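PDB 4L9P: CaaX farnesyltransferase alpha subunit Ram2 from Aspergillus fumigatus, which forms the alpha subunit of protein farnesyltransferase, which attaches farnesyl to CAAX proteins, and probably also serves in geranylgeranyl transfer. Local coordinates for residues V194-Y204 and E254-Y264. The protein carries 1 engineered substitution. Numbering follows the deposited sequence.
Sequences VRNNSAWNHRY and EAPENRSPWSY. With EDO (1,2-ethanediol), chain H.
Two neighbouring helices of the alpha-subunit helical-hairpin array, 197-208 and 259-272, meet through Trp200, Ser260, Pro261 and Tyr264. The axes of segments 197-204 and 259-264 run nearly parallel, 17° apart and 9.6 Å at closest approach. Pro261 lies over one face of the Trp200 indole; its CB makes a CH-pi contact 4.0 Å from the centroid of the six-membered ring. Tyr264 presents a ring face to Trp200, with CG 3.5 Å from Trp200 CE3. The two ring planes are inclined at 52°, an oblique pair. With CG anti to the backbone N (chi1 -180°), the Tyr264 ring edge at CE1 meets Tyr204 N and CB, and OH lies by Arg203 CG. That OH hydrogen-bonds to Glu244, which also pairs with Arg203. The near-parallel run suits equivalent helices of neighbouring hairpins in this family, and helix 238-254 packs against both Trp200 and Tyr264. At the N-terminal ends, Val194 O accepts from Trp200 NE1 (2.9 Å) and Asn258 ND2 (3.0 Å), which approach from opposite faces of its carbonyl plane. Asn258 OD1 caps its own helix at Ser260 N; Asn361 of the beta subunit is another polar partner of this side chain. Ser260 OG donates to a lone pair of Asn197 OD1 at 2.7 Å. A water links that OD1 to Ser260 O. Asn197 ND2 hydrogen-bonds to Glu299 and Glu309 of the beta subunit. Ala255 CB lies over one face of the Arg195 guanidinium, whose NH2 forms a salt bridge with Asp84 and a hydrogen bond to Leu86 O, both of the beta subunit.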
loop_
_atom_site.group_PDB
_atom_site.type_symbol
_atom_site.label_atom_id
_atom_site.label_comp_id
_atom_site.label_asym_id
_atom_site.label_seq_id
_atom_site.Cartn_x
_atom_site.Cartn_y
_atom_site.Cartn_z
ATOM N N VAL A 194 24.192 3.165 3.431
ATOM C CA VAL A 194 23.732 4.535 3.618
ATOM C C VAL A 194 22.426 4.813 2.847
ATOM O O VAL A 194 21.746 5.819 3.125
ATOM C CB VAL A 194 24.874 5.535 3.236
ATOM C CG1 VAL A 194 25.179 5.488 1.696
ATOM C CG2 VAL A 194 24.556 6.945 3.737
ATOM N N ARG A 195 22.074 3.911 1.944
ATOM C CA ARG A 195 20.816 4.058 1.182
ATOM C C ARG A 195 19.620 3.387 1.818
ATOM O O ARG A 195 18.564 3.246 1.197
ATOM C CB ARG A 195 21.002 3.525 -0.251
ATOM C CG ARG A 195 22.059 4.388 -0.965
ATOM C CD ARG A 195 22.727 3.597 -1.987
ATOM N NE ARG A 195 23.682 4.371 -2.812
ATOM C CZ ARG A 195 24.933 3.978 -3.022
ATOM N NH1 ARG A 195 25.409 2.892 -2.437
ATOM N NH2 ARG A 195 25.698 4.670 -3.862
ATOM N N ASN A 196 19.783 2.931 3.085
ATOM C CA ASN A 196 18.655 2.273 3.764
ATOM C C ASN A 196 17.635 3.278 4.257
ATOM O O ASN A 196 17.770 3.858 5.315
ATOM C CB ASN A 196 19.154 1.396 4.913
ATOM C CG ASN A 196 18.052 0.614 5.557
ATOM O OD1 ASN A 196 16.875 0.930 5.383
ATOM N ND2 ASN A 196 18.409 -0.387 6.340
ATOM N N ASN A 197 16.607 3.493 3.410
ATOM C CA ASN A 197 15.631 4.503 3.741
ATOM C C ASN A 197 14.855 4.170 4.981
ATOM O O ASN A 197 14.378 5.098 5.655
ATOM C CB ASN A 197 14.626 4.683 2.568
ATOM C CG ASN A 197 13.846 5.950 2.717
ATOM O OD1 ASN A 197 14.427 7.067 2.578
ATOM N ND2 ASN A 197 12.523 5.837 2.972
ATOM N N SER A 198 14.711 2.875 5.312
ATOM C CA SER A 198 13.957 2.527 6.549
ATOM C C SER A 198 14.700 3.049 7.775
ATOM O O SER A 198 14.105 3.532 8.764
ATOM C CB SER A 198 13.847 1.002 6.687
ATOM O OG SER A 198 13.173 0.500 5.515
ATOM N N ALA A 199 16.035 3.001 7.719
ATOM C CA ALA A 199 16.829 3.518 8.846
ATOM C C ALA A 199 16.739 5.062 8.944
ATOM O O ALA A 199 16.666 5.622 10.050
ATOM C CB ALA A 199 18.267 3.018 8.724
ATOM N N TRP A 200 16.749 5.741 7.782
ATOM C CA TRP A 200 16.546 7.190 7.787
ATOM C C TRP A 200 15.180 7.545 8.361
ATOM O O TRP A 200 15.070 8.509 9.122
ATOM C CB TRP A 200 16.674 7.766 6.368
ATOM C CG TRP A 200 18.091 7.843 5.911
ATOM C CD1 TRP A 200 18.736 6.957 5.061
ATOM C CD2 TRP A 200 19.054 8.860 6.260
ATOM N NE1 TRP A 200 20.043 7.384 4.857
ATOM C CE2 TRP A 200 20.265 8.533 5.595
ATOM C CE3 TRP A 200 19.008 9.993 7.093
ATOM C CZ2 TRP A 200 21.438 9.313 5.729
ATOM C CZ3 TRP A 200 20.184 10.780 7.212
ATOM C CH2 TRP A 200 21.356 10.447 6.508
ATOM N N ASN A 201 14.135 6.776 8.006
ATOM C CA ASN A 201 12.810 7.070 8.514
ATOM C C ASN A 201 12.747 6.933 10.035
ATOM O O ASN A 201 12.109 7.741 10.717
ATOM C CB ASN A 201 11.779 6.175 7.769
ATOM C CG ASN A 201 10.376 6.423 8.280
ATOM O OD1 ASN A 201 9.771 7.450 7.938
ATOM N ND2 ASN A 201 9.891 5.578 9.208
ATOM N N HIS A 202 13.388 5.870 10.540
ATOM C CA HIS A 202 13.402 5.674 12.014
ATOM C C HIS A 202 14.217 6.787 12.637
ATOM O O HIS A 202 13.854 7.288 13.727
ATOM C CB HIS A 202 14.014 4.313 12.312
ATOM C CG HIS A 202 13.802 3.877 13.742
ATOM N ND1 HIS A 202 12.569 3.442 14.181
ATOM C CD2 HIS A 202 14.654 3.768 14.798
ATOM C CE1 HIS A 202 12.662 3.108 15.452
ATOM N NE2 HIS A 202 13.909 3.321 15.850
ATOM N N ARG A 203 15.283 7.253 11.984
ATOM C CA ARG A 203 16.091 8.379 12.534
ATOM C C ARG A 203 15.201 9.616 12.697
ATOM O O ARG A 203 15.295 10.322 13.708
ATOM C CB ARG A 203 17.261 8.727 11.599
ATOM C CG ARG A 203 18.248 9.703 12.307
ATOM C CD ARG A 203 19.406 10.105 11.316
ATOM N NE ARG A 203 20.303 10.943 12.092
ATOM C CZ ARG A 203 21.388 10.524 12.731
ATOM N NH1 ARG A 203 21.843 9.259 12.590
ATOM N NH2 ARG A 203 22.025 11.390 13.524
ATOM N N TYR A 204 14.365 9.877 11.692
ATOM C CA TYR A 204 13.490 11.043 11.798
ATOM C C TYR A 204 12.550 10.899 13.032
ATOM O O TYR A 204 12.348 11.848 13.807
ATOM C CB TYR A 204 12.651 11.220 10.513
ATOM C CG TYR A 204 11.797 12.475 10.634
ATOM C CD1 TYR A 204 10.514 12.450 11.235
ATOM C CD2 TYR A 204 12.253 13.703 10.107
ATOM C CE1 TYR A 204 9.740 13.612 11.359
ATOM C CE2 TYR A 204 11.479 14.865 10.202
ATOM C CZ TYR A 204 10.236 14.813 10.865
ATOM O OH TYR A 204 9.475 15.967 11.000
ATOM N N GLU A 254 29.184 10.849 0.829
ATOM C CA GLU A 254 29.585 9.471 0.538
ATOM C C GLU A 254 28.922 8.899 -0.698
ATOM O O GLU A 254 29.441 7.929 -1.285
ATOM C CB GLU A 254 29.258 8.545 1.719
ATOM C CG GLU A 254 29.968 8.944 3.002
ATOM C CD GLU A 254 29.466 8.225 4.249
ATOM O OE1 GLU A 254 28.419 7.572 4.247
ATOM O OE2 GLU A 254 30.170 8.303 5.258
ATOM N N ALA A 255 27.767 9.473 -1.101
ATOM C CA ALA A 255 26.951 8.893 -2.205
ATOM C C ALA A 255 25.920 9.924 -2.581
ATOM O O ALA A 255 24.795 9.896 -2.136
ATOM C CB ALA A 255 26.278 7.547 -1.781
ATOM N N PRO A 256 26.327 10.921 -3.379
ATOM C CA PRO A 256 25.437 12.081 -3.554
ATOM C C PRO A 256 24.137 11.778 -4.302
ATOM O O PRO A 256 23.217 12.571 -4.159
ATOM C CB PRO A 256 26.303 13.054 -4.413
ATOM C CG PRO A 256 27.675 12.720 -3.992
ATOM C CD PRO A 256 27.679 11.191 -3.925
ATOM N N GLU A 257 24.052 10.692 -5.073
ATOM C CA GLU A 257 22.786 10.399 -5.764
ATOM C C GLU A 257 21.790 9.649 -4.860
ATOM O O GLU A 257 20.690 9.335 -5.296
ATOM C CB GLU A 257 23.080 9.620 -7.051
ATOM C CG GLU A 257 21.918 9.460 -8.047
ATOM C CD GLU A 257 21.259 10.752 -8.471
ATOM O OE1 GLU A 257 21.838 11.815 -8.218
ATOM O OE2 GLU A 257 20.164 10.704 -9.099
ATOM N N ASN A 258 22.139 9.408 -3.594
ATOM C CA ASN A 258 21.236 8.690 -2.675
ATOM C C ASN A 258 20.125 9.633 -2.207
ATOM O O ASN A 258 20.389 10.595 -1.482
ATOM C CB ASN A 258 22.102 8.292 -1.512
ATOM C CG ASN A 258 21.361 7.689 -0.339
ATOM O OD1 ASN A 258 20.201 7.277 -0.426
ATOM N ND2 ASN A 258 22.090 7.594 0.789
ATOM N N ARG A 259 18.876 9.364 -2.580
ATOM C CA ARG A 259 17.777 10.269 -2.242
ATOM C C ARG A 259 17.568 10.424 -0.739
ATOM O O ARG A 259 17.188 11.485 -0.275
ATOM C CB ARG A 259 16.486 9.765 -2.891
ATOM C CG ARG A 259 15.239 10.565 -2.541
ATOM C CD ARG A 259 14.077 9.979 -3.318
ATOM N NE ARG A 259 14.361 9.942 -4.773
ATOM C CZ ARG A 259 14.258 10.961 -5.619
ATOM N NH1 ARG A 259 13.785 12.156 -5.208
ATOM N NH2 ARG A 259 14.547 10.754 -6.910
ATOM N N SER A 260 17.768 9.337 0.015
ATOM C CA SER A 260 17.289 9.313 1.418
ATOM C C SER A 260 17.768 10.474 2.303
ATOM O O SER A 260 16.945 11.088 2.947
ATOM C CB SER A 260 17.615 7.961 2.086
ATOM O OG SER A 260 16.905 6.904 1.422
ATOM N N PRO A 261 19.091 10.774 2.334
ATOM C CA PRO A 261 19.532 11.889 3.202
ATOM C C PRO A 261 19.054 13.250 2.690
ATOM O O PRO A 261 18.888 14.134 3.508
ATOM C CB PRO A 261 21.074 11.833 3.139
ATOM C CG PRO A 261 21.385 11.093 1.819
ATOM C CD PRO A 261 20.253 10.025 1.794
ATOM N N TRP A 262 18.854 13.411 1.381
ATOM C CA TRP A 262 18.316 14.680 0.872
ATOM C C TRP A 262 16.887 14.849 1.368
ATOM O O TRP A 262 16.482 15.948 1.791
ATOM C CB TRP A 262 18.341 14.722 -0.657
ATOM C CG TRP A 262 19.727 14.821 -1.238
ATOM C CD1 TRP A 262 20.467 13.796 -1.737
ATOM C CD2 TRP A 262 20.473 16.017 -1.484
ATOM N NE1 TRP A 262 21.666 14.273 -2.266
ATOM C CE2 TRP A 262 21.696 15.633 -2.102
ATOM C CE3 TRP A 262 20.243 17.388 -1.223
ATOM C CZ2 TRP A 262 22.677 16.584 -2.502
ATOM C CZ3 TRP A 262 21.249 18.332 -1.580
ATOM C CH2 TRP A 262 22.422 17.916 -2.242
ATOM N N SER A 263 16.093 13.775 1.308
ATOM C CA SER A 263 14.709 13.846 1.792
ATOM C C SER A 263 14.707 14.070 3.307
ATOM O O SER A 263 13.885 14.815 3.823
ATOM C CB SER A 263 13.962 12.573 1.442
ATOM O OG SER A 263 13.920 12.423 0.012
ATOM N N TYR A 264 15.605 13.415 4.023
ATOM C CA TYR A 264 15.671 13.604 5.482
ATOM C C TYR A 264 15.986 15.082 5.774
ATOM O O TYR A 264 15.318 15.722 6.611
ATOM C CB TYR A 264 16.750 12.680 6.037
ATOM C CG TYR A 264 16.912 12.775 7.516
ATOM C CD1 TYR A 264 15.997 12.114 8.358
ATOM C CD2 TYR A 264 17.939 13.528 8.094
ATOM C CE1 TYR A 264 16.126 12.210 9.730
ATOM C CE2 TYR A 264 18.089 13.639 9.498
ATOM C CZ TYR A 264 17.170 12.978 10.298
ATOM O OH TYR A 264 17.253 13.061 11.680
HETATM C C1 EDO H . 17.568 9.468 -11.304
HETATM O O1 EDO H . 17.649 9.814 -12.692
HETATM C C2 EDO H . 18.678 8.450 -11.042
HETATM O O2 EDO H . 19.997 9.027 -11.199
HETATM O O HOH W 1 14.524 9.600 3.749
#